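Nucleoporin NUP170 (Chaetomium thermophilum, PDB 5HAX) is a nuclear pore protein, probably a scaffold nucleoporin that combines an N-terminal beta-propeller region with a helical C-terminal region. Local coordinates at residues A[602-610]-A[712-722]; A[299-307]-A[453-461]. All coordinates share one frame; numbering follows the deposited sequence.

How the interactions relate
Interaction 2 comes first along the chain, and both of its segments, 299-307 and 453-461, fall in the Nup133 N-terminal-like range of the beta-propeller clan. Interaction 1, between 602-610 and 712-722, follows in series within the helical nucleoporin C-terminal range. The two centres lie 26 Å apart and the nearest atoms about 10 Å, without touching. One joins the turn between strands 293-298 and 307-313 to a short helix far along the propeller sequence; the other ties a loop after helix 586-599 to the link between helices 706-713 and 717-722. Helix 5-20 touches interaction 1 and helix 26-29 interaction 2, so the N-terminal residues probably help hold the two parts together.

Interaction 1: residues A[602-610]-A[712-722]; sequences LWKAKVVQV and LKDLTYEQLFS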
ATOM      1  N   LEU A 602      14.731  11.267  -5.104  1.00 53.68           N
ATOM      2  CA  LEU A 602      15.573  12.009  -6.037  1.00 52.06           C
ATOM      3  C   LEU A 602      17.036  11.591  -5.978  1.00 45.04           C
ATOM      4  O   LEU A 602      17.647  11.322  -7.015  1.00 47.92           O
ATOM      5  CB  LEU A 602      15.475  13.510  -5.736  1.00 51.00           C
ATOM      6  CG  LEU A 602      14.673  14.390  -6.689  1.00 59.45           C
ATOM      7  CD1 LEU A 602      13.291  13.815  -6.927  1.00 64.43           C
ATOM      8  CD2 LEU A 602      14.579  15.799  -6.119  1.00 56.43           C
ATOM      9  N   TRP A 603      17.588  11.522  -4.765  1.00 48.29           N
ATOM     10  CA  TRP A 603      19.026  11.477  -4.524  1.00 50.70           C
ATOM     11  C   TRP A 603      19.789  10.590  -5.506  1.00 53.32           C
ATOM     12  O   TRP A 603      20.628  11.075  -6.274  1.00 53.49           O
ATOM     13  CB  TRP A 603      19.255  11.010  -3.084  1.00 44.25           C
ATOM     14  CG  TRP A 603      20.614  11.305  -2.548  1.00 48.39           C
ATOM     15  CD1 TRP A 603      21.619  10.412  -2.333  1.00 51.96           C
ATOM     16  CD2 TRP A 603      21.118  12.584  -2.147  1.00 47.18           C
ATOM     17  NE1 TRP A 603      22.720  11.053  -1.821  1.00 53.75           N
ATOM     18  CE2 TRP A 603      22.438  12.388  -1.698  1.00 49.84           C
ATOM     19  CE3 TRP A 603      20.581  13.874  -2.121  1.00 50.24           C
ATOM     20  CZ2 TRP A 603      23.231  13.434  -1.231  1.00 51.16           C
ATOM     21  CZ3 TRP A 603      21.371  14.913  -1.658  1.00 48.27           C
ATOM     22  CH2 TRP A 603      22.681  14.685  -1.220  1.00 54.82           C
ATOM     23  N   LYS A 604      19.512   9.289  -5.494  1.00 51.03           N
ATOM     24  CA  LYS A 604      20.263   8.337  -6.304  1.00 52.76           C
ATOM     25  C   LYS A 604      19.703   8.174  -7.711  1.00 47.42           C
ATOM     26  O   LYS A 604      20.260   7.400  -8.496  1.00 62.28           O
ATOM     27  CB  LYS A 604      20.302   6.974  -5.606  1.00 52.79           C
ATOM     28  CG  LYS A 604      21.082   6.969  -4.298  1.00 54.97           C
ATOM     29  CD  LYS A 604      22.573   7.167  -4.531  1.00 52.77           C
ATOM     30  CE  LYS A 604      23.347   7.142  -3.225  1.00 53.11           C
ATOM     31  NZ  LYS A 604      24.813   7.243  -3.447  1.00 59.48           N
ATOM     32  N   ALA A 605      18.632   8.883  -8.053  1.00 49.52           N
ATOM     33  CA  ALA A 605      18.029   8.758  -9.369  1.00 49.73           C
ATOM     34  C   ALA A 605      18.804   9.564 -10.405  1.00 62.20           C
ATOM     35  O   ALA A 605      19.378  10.616 -10.107  1.00 55.95           O
ATOM     36  CB  ALA A 605      16.577   9.230  -9.339  1.00 55.20           C
ATOM     37  N   LYS A 606      18.819   9.053 -11.635  1.00 61.05           N
ATOM     38  CA  LYS A 606      19.341   9.814 -12.759  1.00 66.97           C
ATOM     39  C   LYS A 606      18.441  11.012 -13.034  1.00 65.33           C
ATOM     40  O   LYS A 606      17.221  10.949 -12.869  1.00 64.03           O
ATOM     41  CB  LYS A 606      19.429   8.940 -14.011  1.00 65.83           C
ATOM     42  CG  LYS A 606      20.255   7.673 -13.852  1.00 65.10           C
ATOM     43  CD  LYS A 606      21.724   7.980 -13.616  1.00 70.62           C
ATOM     44  CE  LYS A 606      22.561   6.710 -13.650  1.00 69.47           C
ATOM     45  NZ  LYS A 606      23.980   6.965 -13.283  1.00 84.03           N
ATOM     46  N   VAL A 607      19.053  12.118 -13.459  1.00 61.34           N
ATOM     47  CA  VAL A 607      18.275  13.323 -13.728  1.00 62.76           C
ATOM     48  C   VAL A 607      17.422  13.145 -14.980  1.00 66.84           C
ATOM     49  O   VAL A 607      16.266  13.584 -15.024  1.00 62.31           O
ATOM     50  CB  VAL A 607      19.202  14.547 -13.851  1.00 65.94           C
ATOM     51  CG1 VAL A 607      18.387  15.802 -14.149  1.00 61.47           C
ATOM     52  CG2 VAL A 607      20.014  14.731 -12.577  1.00 60.51           C
ATOM     53  N   VAL A 608      17.968  12.495 -16.012  1.00 66.08           N
ATOM     54  CA  VAL A 608      17.330  12.438 -17.320  1.00 75.36           C
ATOM     55  C   VAL A 608      17.203  10.991 -17.779  1.00 76.55           C
ATOM     56  O   VAL A 608      17.861  10.085 -17.264  1.00 71.49           O
ATOM     57  CB  VAL A 608      18.108  13.259 -18.375  1.00 76.33           C
ATOM     58  CG1 VAL A 608      18.133  14.726 -17.986  1.00 79.32           C
ATOM     59  CG2 VAL A 608      19.526  12.723 -18.537  1.00 78.42           C
ATOM     60  N   GLN A 609      16.335  10.794 -18.772  1.00 87.48           N
ATOM     61  CA  GLN A 609      16.143   9.509 -19.438  1.00 91.22           C
ATOM     62  C   GLN A 609      16.187   9.752 -20.941  1.00 98.59           C
ATOM     63  O   GLN A 609      15.291  10.400 -21.493  1.00 97.20           O
ATOM     64  CB  GLN A 609      14.818   8.864 -19.032  1.00 78.99           C
ATOM     65  CG  GLN A 609      14.746   8.453 -17.572  1.00 79.94           C
ATOM     66  CD  GLN A 609      15.653   7.280 -17.248  1.00 85.12           C
ATOM     67  OE1 GLN A 609      15.899   6.417 -18.092  1.00 88.54           O
ATOM     68  NE2 GLN A 609      16.154   7.244 -16.020  1.00 75.74           N
ATOM     69  N   VAL A 610      17.222   9.238 -21.597  1.00 95.44           N
ATOM     70  CA  VAL A 610      17.377   9.399 -23.041  1.00 99.69           C
ATOM     71  C   VAL A 610      16.726   8.235 -23.783  1.00 88.78           C
ATOM     72  O   VAL A 610      17.331   7.176 -23.951  1.00 86.07           O
ATOM     73  CB  VAL A 610      18.863   9.493 -23.444  1.00116.02           C
ATOM     74  CG1 VAL A 610      18.996   9.814 -24.928  1.00130.07           C
ATOM     75  CG2 VAL A 610      19.573  10.548 -22.606  1.00106.44           C
ATOM     76  N   LEU A 712      25.983  13.771 -18.867  1.00 80.14           N
ATOM     77  CA  LEU A 712      24.574  14.035 -18.602  1.00 80.67           C
ATOM     78  C   LEU A 712      23.768  12.745 -18.549  1.00 88.68           C
ATOM     79  O   LEU A 712      22.743  12.684 -17.860  1.00 84.61           O
ATOM     80  CB  LEU A 712      24.012  14.966 -19.676  1.00 76.51           C
ATOM     81  CG  LEU A 712      22.514  15.264 -19.602  1.00 71.97           C
ATOM     82  CD1 LEU A 712      22.161  15.917 -18.275  1.00 72.26           C
ATOM     83  CD2 LEU A 712      22.096  16.143 -20.766  1.00 76.57           C
ATOM     84  N   LYS A 713      24.213  11.712 -19.266  1.00 91.66           N
ATOM     85  CA  LYS A 713      23.482  10.451 -19.302  1.00 90.87           C
ATOM     86  C   LYS A 713      23.399   9.823 -17.918  1.00 85.27           C
ATOM     87  O   LYS A 713      22.331   9.362 -17.497  1.00 76.72           O
ATOM     88  CB  LYS A 713      24.160   9.495 -20.284  1.00103.71           C
ATOM     89  CG  LYS A 713      23.215   8.549 -21.008  1.00119.37           C
ATOM     90  CD  LYS A 713      23.982   7.558 -21.881  1.00118.05           C
ATOM     91  CE  LYS A 713      24.666   8.236 -23.064  1.00121.81           C
ATOM     92  NZ  LYS A 713      23.693   8.829 -24.025  1.00133.70           N
ATOM     93  N   ASP A 714      24.518   9.801 -17.191  1.00 74.48           N
ATOM     94  CA  ASP A 714      24.613   9.143 -15.893  1.00 88.91           C
ATOM     95  C   ASP A 714      24.753  10.148 -14.750  1.00 81.88           C
ATOM     96  O   ASP A 714      25.316   9.830 -13.699  1.00 71.11           O
ATOM     97  CB  ASP A 714      25.777   8.151 -15.893  1.00 93.99           C
ATOM     98  CG  ASP A 714      27.028   8.714 -16.539  1.00 97.17           C
ATOM     99  OD1 ASP A 714      27.269   9.932 -16.408  1.00101.72           O
ATOM    100  OD2 ASP A 714      27.764   7.937 -17.183  1.00 94.08           O
ATOM    101  N   LEU A 715      24.240  11.362 -14.940  1.00 74.52           N
ATOM    102  CA  LEU A 715      24.219  12.355 -13.876  1.00 71.22           C
ATOM    103  C   LEU A 715      23.076  12.059 -12.912  1.00 63.92           C
ATOM    104  O   LEU A 715      21.917  11.955 -13.327  1.00 58.38           O
ATOM    105  CB  LEU A 715      24.062  13.761 -14.453  1.00 65.86           C
ATOM    106  CG  LEU A 715      23.796  14.868 -13.425  1.00 62.91           C
ATOM    107  CD1 LEU A 715      25.037  15.123 -12.581  1.00 63.99           C
ATOM    108  CD2 LEU A 715      23.315  16.140 -14.102  1.00 65.50           C
ATOM    109  N   THR A 716      23.403  11.934 -11.631  1.00 60.47           N
ATOM    110  CA  THR A 716      22.408  11.754 -10.584  1.00 61.26           C
ATOM    111  C   THR A 716      22.107  13.089  -9.912  1.00 60.57           C
ATOM    112  O   THR A 716      22.836  14.072 -10.065  1.00 56.82           O
ATOM    113  CB  THR A 716      22.889  10.741  -9.541  1.00 55.00           C
ATOM    114  OG1 THR A 716      23.984  11.293  -8.802  1.00 57.30           O
ATOM    115  CG2 THR A 716      23.326   9.442 -10.205  1.00 63.80           C
ATOM    116  N   TYR A 717      21.008  13.116  -9.155  1.00 60.55           N
ATOM    117  CA  TYR A 717      20.676  14.312  -8.391  1.00 54.00           C
ATOM    118  C   TYR A 717      21.691  14.553  -7.280  1.00 53.26           C
ATOM    119  O   TYR A 717      22.022  15.704  -6.975  1.00 54.59           O
ATOM    120  CB  TYR A 717      19.266  14.200  -7.817  1.00 51.62           C
ATOM    121  CG  TYR A 717      18.188  14.651  -8.775  1.00 59.59           C
ATOM    122  CD1 TYR A 717      17.872  15.997  -8.907  1.00 52.39           C
ATOM    123  CD2 TYR A 717      17.487  13.734  -9.549  1.00 57.21           C
ATOM    124  CE1 TYR A 717      16.888  16.419  -9.782  1.00 56.49           C
ATOM    125  CE2 TYR A 717      16.500  14.147 -10.426  1.00 56.56           C
ATOM    126  CZ  TYR A 717      16.206  15.490 -10.538  1.00 53.61           C
ATOM    127  OH  TYR A 717      15.224  15.907 -11.408  1.00 55.74           O
ATOM    128  N   GLU A 718      22.193  13.479  -6.665  1.00 46.82           N
ATOM    129  CA  GLU A 718      23.245  13.621  -5.663  1.00 50.88           C
ATOM    130  C   GLU A 718      24.442  14.372  -6.233  1.00 55.04           C
ATOM    131  O   GLU A 718      24.968  15.299  -5.606  1.00 52.44           O
ATOM    132  CB  GLU A 718      23.677  12.246  -5.154  1.00 49.36           C
ATOM    133  CG  GLU A 718      24.872  12.288  -4.209  1.00 47.63           C
ATOM    134  CD  GLU A 718      25.347  10.912  -3.789  1.00 52.42           C
ATOM    135  OE1 GLU A 718      26.102  10.827  -2.798  1.00 56.30           O
ATOM    136  OE2 GLU A 718      24.981   9.922  -4.456  1.00 56.50           O
ATOM    137  N   GLN A 719      24.894  13.973  -7.424  1.00 56.32           N
ATOM    138  CA  GLN A 719      26.051  14.620  -8.037  1.00 59.16           C
ATOM    139  C   GLN A 719      25.751  16.077  -8.359  1.00 51.52           C
ATOM    140  O   GLN A 719      26.594  16.957  -8.144  1.00 58.35           O
ATOM    141  CB  GLN A 719      26.456  13.856  -9.296  1.00 55.66           C
ATOM    142  CG  GLN A 719      26.912  12.428  -9.022  1.00 58.86           C
ATOM    143  CD  GLN A 719      26.768  11.509 -10.223  1.00 64.90           C
ATOM    144  OE1 GLN A 719      26.161  11.868 -11.231  1.00 65.07           O
ATOM    145  NE2 GLN A 719      27.328  10.308 -10.115  1.00 69.23           N
ATOM    146  N   LEU A 720      24.552  16.350  -8.877  1.00 52.48           N
ATOM    147  CA  LEU A 720      24.139  17.723  -9.143  1.00 56.26           C
ATOM    148  C   LEU A 720      24.163  18.567  -7.874  1.00 56.79           C
ATOM    149  O   LEU A 720      24.550  19.741  -7.907  1.00 58.16           O
ATOM    150  CB  LEU A 720      22.740  17.723  -9.757  1.00 55.48           C
ATOM    151  CG  LEU A 720      22.080  19.078 -10.016  1.00 49.47           C
ATOM    152  CD1 LEU A 720      22.833  19.837 -11.092  1.00 59.90           C
ATOM    153  CD2 LEU A 720      20.621  18.885 -10.405  1.00 53.14           C
ATOM    154  N   PHE A 721      23.758  17.983  -6.745  1.00 55.01           N
ATOM    155  CA  PHE A 721      23.598  18.748  -5.512  1.00 54.81           C
ATOM    156  C   PHE A 721      24.911  18.959  -4.773  1.00 49.03           C
ATOM    157  O   PHE A 721      25.088  20.004  -4.136  1.00 57.10           O
ATOM    158  CB  PHE A 721      22.618  18.039  -4.569  1.00 55.38           C
ATOM    159  CG  PHE A 721      21.201  17.971  -5.076  1.00 51.85           C
ATOM    160  CD1 PHE A 721      20.701  18.923  -5.951  1.00 53.11           C
ATOM    161  CD2 PHE A 721      20.362  16.949  -4.660  1.00 53.81           C
ATOM    162  CE1 PHE A 721      19.396  18.851  -6.402  1.00 53.02           C
ATOM    163  CE2 PHE A 721      19.058  16.876  -5.111  1.00 54.42           C
ATOM    164  CZ  PHE A 721      18.575  17.828  -5.982  1.00 51.78           C
ATOM    165  N   SER A 722      25.835  17.993  -4.835  1.00 54.54           N
ATOM    166  CA  SER A 722      26.917  17.934  -3.858  1.00 55.45           C
ATOM    167  C   SER A 722      28.293  17.621  -4.439  1.00 54.83           C
ATOM    168  O   SER A 722      29.236  17.437  -3.660  1.00 55.64           O
ATOM    169  CB  SER A 722      26.577  16.885  -2.790  1.00 49.73           C
ATOM    170  OG  SER A 722      26.431  15.602  -3.374  1.00 53.30           O
TER
HETATM  171  O   HOH W   1      14.495  14.150 -13.314  1.00 58.94           O
HETATM  172  O   HOH W   2      20.818  11.616 -15.642  1.00 66.29           O
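Leu712, near the end of helix 706-713, meets Val608 at about a right angle, its CG 4.1 Å from Val608 CG2. Two residues on, Asp714 has left the helix, and its O takes Lys606 NZ at 3.2 Å from above the carbonyl plane, off the lone pairs. Leu715 O then accepts from Val607 N at 2.9 Å.

Thr716 pairs with Lys606 in a single antiparallel bridge, a non-hydrogen-bonded pair flanked by that bond and by Tyr717 N to Ala605 O (3.1 Å). The same threonine N-caps helix 717-722: OG1, turned between backbone N and carbonyl carbon (chi1 69°), accepts from Gln719 N, and Gln719 OE1 accepts from Thr716 N, completing a capping box.

Tyr717 is held flat between Leu602 CG and Val607 CG2, which sit over the centres of opposite faces. Glu718 N reaches a lone pair of Trp603 O, and its CB lies over the face of the indole five-membered ring in a CH-pi contact. Its OE2 receives Lys604 NZ at 2.9 Å on the syn side, a salt bridge; OE1 and Trp603 NE1 both bond Asn14 of helix 5-20. Finally, Phe721 CD2 comes within 3.8 Å of Trp603 CZ3.

Interaction 2: residues A[299-307]-A[453-461]; sequences IPATEASKL and AKQPLGFGN
Phe459 pushes its ring against the backbone and side chains of Thr302 and Glu303. With CG anti to the backbone N (chi1 176°), the side chain leaves the short, weakly bonded helix about 456-459 toward the turn at 301-303. CB starts 3.8 Å from Thr302 O. Beyond CG the ring divides its neighbours: CD1 of Phe459 comes to 3.5 Å from Thr302 O, and farther out CE1 meets Thr302 OG1 at 3.6 Å. On the other branch CD2 and then CE2 run along the Glu303 side chain, CE2 approaching Glu303 CG to 3.5 Å. CZ, the far end of the ring, faces Glu303 CB. Over the centre of one face stands Glu303 CA, 12° off the normal, a CH-pi contact. With the ring cut back to an alanine, Glu303 CA, CB and CG would probably lose their cover and a gap would be likely to open beside Thr302.

Pro456 packs on the backbone of 301-303, its CB 3.4 Å from Glu303 O, and its CA makes a bent CA-H...O contact with Thr302 O. The proline N has no hydrogen to give, and no hydrogen bond crosses between 299-307 and 453-461.

The Glu303 carboxylate ends near CE2, its plane 32° from the ring; OE2 makes a salt bridge with Arg385 of strand 380-386 and OE1 is hydrogen-bonded to Ser387. The 299-307 turn connects strands 293-298 and 307-313, neighbours in one propeller sheet; Ala304 rests on Leu26 of helix 26-29, and Pro456 touches Asp25 just ahead of that helix.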
ATOM      1  N   ILE A 299       1.376 -12.542   0.155  1.00 36.82           N
ATOM      2  CA  ILE A 299       2.449 -11.640   0.565  1.00 39.57           C
ATOM      3  C   ILE A 299       3.461 -11.591  -0.575  1.00 36.87           C
ATOM      4  O   ILE A 299       4.039 -12.630  -0.920  1.00 39.22           O
ATOM      5  CB  ILE A 299       3.108 -12.102   1.875  1.00 44.05           C
ATOM      6  CG1 ILE A 299       2.059 -12.152   2.994  1.00 38.37           C
ATOM      7  CG2 ILE A 299       4.253 -11.167   2.252  1.00 38.26           C
ATOM      8  CD1 ILE A 299       2.539 -12.808   4.272  1.00 40.43           C
ATOM      9  N   PRO A 300       3.704 -10.433  -1.187  1.00 40.06           N
ATOM     10  CA  PRO A 300       4.566 -10.391  -2.373  1.00 38.94           C
ATOM     11  C   PRO A 300       6.037 -10.570  -2.025  1.00 38.43           C
ATOM     12  O   PRO A 300       6.474 -10.362  -0.890  1.00 39.23           O
ATOM     13  CB  PRO A 300       4.297  -8.998  -2.952  1.00 45.24           C
ATOM     14  CG  PRO A 300       3.930  -8.176  -1.766  1.00 42.09           C
ATOM     15  CD  PRO A 300       3.196  -9.096  -0.829  1.00 40.06           C
ATOM     16  N   ALA A 301       6.810 -10.963  -3.042  1.00 42.21           N
ATOM     17  CA  ALA A 301       8.239 -11.195  -2.850  1.00 43.65           C
ATOM     18  C   ALA A 301       8.978  -9.911  -2.501  1.00 46.82           C
ATOM     19  O   ALA A 301      10.037  -9.959  -1.863  1.00 41.93           O
ATOM     20  CB  ALA A 301       8.843 -11.825  -4.104  1.00 45.47           C
ATOM     21  N   THR A 302       8.445  -8.759  -2.910  1.00 41.74           N
ATOM     22  CA  THR A 302       9.051  -7.486  -2.537  1.00 44.10           C
ATOM     23  C   THR A 302       9.001  -7.265  -1.032  1.00 45.98           C
ATOM     24  O   THR A 302       9.869  -6.581  -0.476  1.00 39.64           O
ATOM     25  CB  THR A 302       8.343  -6.339  -3.260  1.00 46.40           C
ATOM     26  OG1 THR A 302       6.945  -6.369  -2.950  1.00 53.40           O
ATOM     27  CG2 THR A 302       8.524  -6.465  -4.763  1.00 50.14           C
ATOM     28  N   GLU A 303       8.004  -7.838  -0.358  1.00 42.85           N
ATOM     29  CA  GLU A 303       7.815  -7.639   1.073  1.00 42.03           C
ATOM     30  C   GLU A 303       8.558  -8.678   1.904  1.00 38.21           C
ATOM     31  O   GLU A 303       9.104  -8.347   2.963  1.00 38.70           O
ATOM     32  CB  GLU A 303       6.321  -7.670   1.411  1.00 34.92           C
ATOM     33  CG  GLU A 303       6.007  -7.354   2.867  1.00 39.51           C
ATOM     34  CD  GLU A 303       4.527  -7.107   3.108  1.00 37.78           C
ATOM     35  OE1 GLU A 303       3.714  -7.417   2.212  1.00 38.21           O
ATOM     36  OE2 GLU A 303       4.177  -6.598   4.191  1.00 40.70           O
ATOM     37  N   ALA A 304       8.592  -9.928   1.446  1.00 37.39           N
ATOM     38  CA  ALA A 304       9.220 -11.000   2.204  1.00 38.12           C
ATOM     39  C   ALA A 304       9.631 -12.114   1.254  1.00 44.95           C
ATOM     40  O   ALA A 304       8.917 -12.413   0.293  1.00 44.44           O
ATOM     41  CB  ALA A 304       8.274 -11.541   3.280  1.00 42.72           C
ATOM     42  N   SER A 305      10.781 -12.727   1.537  1.00 45.56           N
ATOM     43  CA  SER A 305      11.285 -13.811   0.703  1.00 50.30           C
ATOM     44  C   SER A 305      10.602 -15.135   1.032  1.00 41.14           C
ATOM     45  O   SER A 305      10.112 -15.830   0.134  1.00 42.58           O
ATOM     46  CB  SER A 305      12.798 -13.943   0.880  1.00 50.14           C
ATOM     47  OG  SER A 305      13.286 -15.100   0.228  1.00 52.15           O
ATOM     48  N   LYS A 306      10.561 -15.497   2.314  1.00 43.26           N
ATOM     49  CA  LYS A 306      10.067 -16.803   2.736  1.00 44.98           C
ATOM     50  C   LYS A 306       8.552 -16.825   2.916  1.00 46.49           C
ATOM     51  O   LYS A 306       7.871 -17.670   2.325  1.00 42.40           O
ATOM     52  CB  LYS A 306      10.763 -17.216   4.037  1.00 48.80           C
ATOM     53  CG  LYS A 306      12.260 -17.453   3.879  1.00 54.60           C
ATOM     54  CD  LYS A 306      12.955 -17.574   5.225  1.00 80.55           C
ATOM     55  CE  LYS A 306      14.462 -17.699   5.058  1.00 99.49           C
ATOM     56  NZ  LYS A 306      15.183 -17.600   6.357  1.00 94.54           N
ATOM     57  N   LEU A 307       8.006 -15.912   3.719  1.00 40.65           N
ATOM     58  CA  LEU A 307       6.571 -15.907   3.996  1.00 39.03           C
ATOM     59  C   LEU A 307       5.808 -15.508   2.740  1.00 36.96           C
ATOM     60  O   LEU A 307       5.901 -14.367   2.278  1.00 39.79           O
ATOM     61  CB  LEU A 307       6.257 -14.966   5.155  1.00 42.91           C
ATOM     62  CG  LEU A 307       6.803 -15.401   6.516  1.00 43.01           C
ATOM     63  CD1 LEU A 307       6.533 -14.329   7.560  1.00 44.50           C
ATOM     64  CD2 LEU A 307       6.202 -16.734   6.952  1.00 38.89           C
ATOM     65  N   ALA A 453      10.450   0.485  -0.268  1.00 40.93           N
ATOM     66  CA  ALA A 453      11.678   0.024  -0.898  1.00 41.05           C
ATOM     67  C   ALA A 453      11.310  -1.043  -1.920  1.00 47.13           C
ATOM     68  O   ALA A 453      10.147  -1.434  -2.047  1.00 46.86           O
ATOM     69  CB  ALA A 453      12.668  -0.510   0.142  1.00 43.01           C
ATOM     70  N   LYS A 454      12.318  -1.519  -2.649  1.00 47.08           N
ATOM     71  CA  LYS A 454      12.117  -2.500  -3.706  1.00 49.08           C
ATOM     72  C   LYS A 454      12.503  -3.913  -3.287  1.00 45.39           C
ATOM     73  O   LYS A 454      12.452  -4.825  -4.119  1.00 46.75           O
ATOM     74  CB  LYS A 454      12.902  -2.087  -4.954  1.00 59.18           C
ATOM     75  CG  LYS A 454      12.471  -0.733  -5.496  1.00 60.04           C
ATOM     76  CD  LYS A 454      12.822  -0.558  -6.963  1.00 74.00           C
ATOM     77  CE  LYS A 454      12.111   0.651  -7.561  1.00 93.59           C
ATOM     78  NZ  LYS A 454      10.625   0.508  -7.533  1.00 89.86           N
ATOM     79  N   GLN A 455      12.871  -4.118  -2.028  1.00 49.60           N
ATOM     80  CA  GLN A 455      13.215  -5.435  -1.516  1.00 46.56           C
ATOM     81  C   GLN A 455      12.780  -5.506  -0.060  1.00 43.14           C
ATOM     82  O   GLN A 455      12.509  -4.469   0.559  1.00 46.80           O
ATOM     83  CB  GLN A 455      14.719  -5.717  -1.651  1.00 46.54           C
ATOM     84  CG  GLN A 455      15.622  -4.765  -0.875  1.00 52.91           C
ATOM     85  CD  GLN A 455      15.707  -3.385  -1.501  1.00 48.60           C
ATOM     86  OE1 GLN A 455      15.825  -3.250  -2.719  1.00 51.96           O
ATOM     87  NE2 GLN A 455      15.640  -2.352  -0.671  1.00 50.01           N
ATOM     88  N   PRO A 456      12.702  -6.713   0.515  1.00 45.14           N
ATOM     89  CA  PRO A 456      12.166  -6.845   1.885  1.00 43.15           C
ATOM     90  C   PRO A 456      12.798  -5.916   2.912  1.00 45.35           C
ATOM     91  O   PRO A 456      12.074  -5.283   3.691  1.00 39.35           O
ATOM     92  CB  PRO A 456      12.435  -8.320   2.208  1.00 40.25           C
ATOM     93  CG  PRO A 456      12.375  -9.000   0.885  1.00 39.51           C
ATOM     94  CD  PRO A 456      12.937  -8.026  -0.112  1.00 41.42           C
ATOM     95  N   LEU A 457      14.124  -5.829   2.955  1.00 43.50           N
ATOM     96  CA  LEU A 457      14.766  -4.866   3.839  1.00 44.04           C
ATOM     97  C   LEU A 457      14.423  -3.451   3.393  1.00 40.27           C
ATOM     98  O   LEU A 457      14.719  -3.060   2.260  1.00 42.31           O
ATOM     99  CB  LEU A 457      16.281  -5.074   3.847  1.00 49.74           C
ATOM    100  CG  LEU A 457      16.828  -6.118   4.827  1.00 57.55           C
ATOM    101  CD1 LEU A 457      18.320  -6.311   4.604  1.00 64.83           C
ATOM    102  CD2 LEU A 457      16.555  -5.718   6.275  1.00 45.63           C
ATOM    103  N   GLY A 458      13.785  -2.692   4.284  1.00 40.27           N
ATOM    104  CA  GLY A 458      13.350  -1.346   3.992  1.00 40.54           C
ATOM    105  C   GLY A 458      11.932  -1.236   3.470  1.00 45.28           C
ATOM    106  O   GLY A 458      11.372  -0.133   3.464  1.00 39.31           O
ATOM    107  N   PHE A 459      11.332  -2.353   3.051  1.00 39.83           N
ATOM    108  CA  PHE A 459      10.025  -2.313   2.399  1.00 40.53           C
ATOM    109  C   PHE A 459       8.957  -1.695   3.295  1.00 34.16           C
ATOM    110  O   PHE A 459       8.134  -0.901   2.828  1.00 40.98           O
ATOM    111  CB  PHE A 459       9.614  -3.727   1.991  1.00 39.07           C
ATOM    112  CG  PHE A 459       8.240  -3.810   1.390  1.00 41.59           C
ATOM    113  CD1 PHE A 459       8.060  -3.677   0.026  1.00 39.59           C
ATOM    114  CD2 PHE A 459       7.130  -4.025   2.192  1.00 40.00           C
ATOM    115  CE1 PHE A 459       6.797  -3.755  -0.530  1.00 42.59           C
ATOM    116  CE2 PHE A 459       5.867  -4.103   1.640  1.00 43.41           C
ATOM    117  CZ  PHE A 459       5.701  -3.968   0.277  1.00 44.49           C
ATOM    118  N   GLY A 460       8.939  -2.058   4.574  1.00 38.95           N
ATOM    119  CA  GLY A 460       7.835  -1.690   5.440  1.00 43.15           C
ATOM    120  C   GLY A 460       8.025  -0.397   6.205  1.00 44.76           C
ATOM    121  O   GLY A 460       7.312  -0.149   7.181  1.00 35.84           O
ATOM    122  N   ASN A 461       8.965   0.446   5.774  1.00 39.32           N
ATOM    123  CA  ASN A 461       9.327   1.644   6.532  1.00 42.14           C
ATOM    124  C   ASN A 461       8.318   2.756   6.247  1.00 39.01           C
ATOM    125  O   ASN A 461       8.511   3.623   5.391  1.00 42.34           O
ATOM    126  CB  ASN A 461      10.747   2.078   6.195  1.00 38.82           C
ATOM    127  CG  ASN A 461      11.296   3.082   7.189  1.00 45.88           C
ATOM    128  OD1 ASN A 461      10.548   3.680   7.962  1.00 42.85           O
ATOM    129  ND2 ASN A 461      12.608   3.275   7.171  1.00 38.92           N
TER